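Local coordinates for peptidoglycan-recognition protein SA (Drosophila melanogaster, PDB 1SXR), which binds peptidoglycan of Gram-positive bacteria and thereby activates the Toll pathway of innate immunity, at residues 139-142 and 143-147. Residues are numbered along the deposited sequence; the frame is centred on the assembly and turned at random.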
loop_
_atom_site.group_PDB
_atom_site.type_symbol
_atom_site.label_atom_id
_atom_site.label_comp_id
_atom_site.label_asym_id
_atom_site.label_seq_id
_atom_site.Cartn_x
_atom_site.Cartn_y
_atom_site.Cartn_z
ATOM N N GLY A 139 -6.326 -12.323 -10.506
ATOM C CA GLY A 139 -7.430 -11.533 -11.021
ATOM C C GLY A 139 -7.738 -10.319 -10.172
ATOM O O GLY A 139 -8.746 -9.661 -10.398
ATOM N N GLU A 140 -6.878 -10.042 -9.192
ATOM C CA GLU A 140 -7.052 -8.837 -8.354
ATOM C C GLU A 140 -6.666 -7.555 -9.101
ATOM O O GLU A 140 -7.291 -6.492 -8.895
ATOM C CB GLU A 140 -6.218 -8.944 -7.069
ATOM C CG GLU A 140 -6.483 -10.153 -6.176
ATOM C CD GLU A 140 -7.839 -10.129 -5.494
ATOM O OE1 GLU A 140 -8.542 -9.089 -5.518
ATOM O OE2 GLU A 140 -8.199 -11.181 -4.910
ATOM N N LEU A 141 -5.631 -7.645 -9.948
ATOM C CA LEU A 141 -5.135 -6.541 -10.758
ATOM C C LEU A 141 -5.282 -6.854 -12.247
ATOM O O LEU A 141 -5.136 -8.016 -12.641
ATOM C CB LEU A 141 -3.647 -6.297 -10.468
ATOM C CG LEU A 141 -3.293 -5.872 -9.042
ATOM C CD1 LEU A 141 -1.785 -5.650 -8.870
ATOM C CD2 LEU A 141 -4.070 -4.620 -8.661
ATOM N N SER A 142 -5.549 -5.849 -13.065
ATOM C CA SER A 142 -5.610 -6.101 -14.502
ATOM C C SER A 142 -4.212 -6.448 -15.007
ATOM O O SER A 142 -3.198 -6.056 -14.416
ATOM C CB SER A 142 -6.177 -4.907 -15.254
ATOM O OG SER A 142 -5.413 -3.742 -15.033
ATOM N N GLU A 143 -4.145 -7.197 -16.107
ATOM C CA GLU A 143 -2.834 -7.544 -16.648
ATOM C C GLU A 143 -2.057 -6.289 -17.095
ATOM O O GLU A 143 -0.824 -6.304 -17.107
ATOM C CB GLU A 143 -2.977 -8.571 -17.790
ATOM C CG GLU A 143 -3.421 -9.966 -17.329
ATOM C CD GLU A 143 -3.080 -11.074 -18.327
ATOM O OE1 GLU A 143 -3.123 -10.811 -19.541
ATOM O OE2 GLU A 143 -2.767 -12.213 -17.889
ATOM N N ASP A 144 -2.761 -5.211 -17.448
ATOM C CA ASP A 144 -2.102 -3.973 -17.851
ATOM C C ASP A 144 -2.263 -2.833 -16.842
ATOM O O ASP A 144 -2.373 -1.663 -17.229
ATOM C CB ASP A 144 -2.572 -3.507 -19.239
ATOM C CG ASP A 144 -4.078 -3.341 -19.328
ATOM O OD1 ASP A 144 -4.816 -3.896 -18.483
ATOM O OD2 ASP A 144 -4.618 -2.661 -20.224
ATOM N N TYR A 145 -2.255 -3.177 -15.551
ATOM C CA TYR A 145 -2.436 -2.169 -14.505
ATOM C C TYR A 145 -1.413 -1.055 -14.618
ATOM O O TYR A 145 -0.299 -1.269 -15.111
ATOM C CB TYR A 145 -2.364 -2.799 -13.105
ATOM C CG TYR A 145 -1.000 -3.275 -12.701
ATOM C CD1 TYR A 145 -0.100 -2.416 -12.082
ATOM C CD2 TYR A 145 -0.594 -4.578 -12.950
ATOM C CE1 TYR A 145 1.163 -2.850 -11.708
ATOM C CE2 TYR A 145 0.661 -5.020 -12.577
ATOM C CZ TYR A 145 1.541 -4.156 -11.971
ATOM O OH TYR A 145 2.802 -4.606 -11.627
ATOM N N ALA A 146 -1.801 0.134 -14.156
ATOM C CA ALA A 146 -0.887 1.283 -14.067
ATOM C C ALA A 146 -0.327 1.384 -12.647
ATOM O O ALA A 146 -1.090 1.292 -11.686
ATOM C CB ALA A 146 -1.599 2.560 -14.417
ATOM N N LEU A 147 0.983 1.577 -12.547
ATOM C CA LEU A 147 1.678 1.787 -11.272
ATOM C C LEU A 147 1.990 3.269 -11.119
ATOM O O LEU A 147 2.615 3.881 -11.997
ATOM C CB LEU A 147 2.987 0.982 -11.258
ATOM C CG LEU A 147 3.826 1.086 -9.977
ATOM C CD1 LEU A 147 3.178 0.196 -8.932
ATOM C CD2 LEU A 147 5.274 0.662 -10.209
#
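Ser142 and Tyr145 close a type I beta turn, with Glu143 and Asp144 at its corner. The turn links the short strand 141-142 to strand 145-149, an outermost strand of the mixed sheet in this amidase-type domain. Just before it, Gly139 ends helix 122-137 in a Schellman motif.

One backbone hydrogen bond closes the turn. Tyr145 N donates to Ser142 O at 3.2 Å, and the N-H...O angle of 144° is well short of straight. Backbone hydrogen bonds also join Ser142 to Ile35, and Ala146 to Arg36 and Val38, all of strand 35-42.

Polar side chains gather over the turn without bonding to each other. Ser142 OG lies between its own backbone N and carbonyl carbon (chi1 58°), which carries it over the turn towards Tyr145. It comes 3.2 Å from Tyr145 N, but the angle is too poor for a bond. Asp144 OD1 folds back to 3.5 Å from Ser142 OG. The Glu143 side chain touches Val136 of helix 122-137, and Glu143 CB lies 3.7 Å from Ser142 C.

Apolar packing lies on the inner side. Tyr145 CG takes the place between its backbone N and carbonyl carbon (chi1 70°), which turns the ring towards Leu141. Leu141 CD1 sits over one ring face, and Leu141 CB is 4.3 Å from Tyr145 CD2. Leu132 and Val136 of the helix and Val38 of strand 35-42 also touch the Tyr145 side chain, placing it between helix 122-137 and strand 35-42. The ring also stacks with His172, whose ND1 hydrogen-bonds Tyr145 O. At the ring edge, in its plane, Ser142 O approaches Tyr145 CD2 to 3.3 Å.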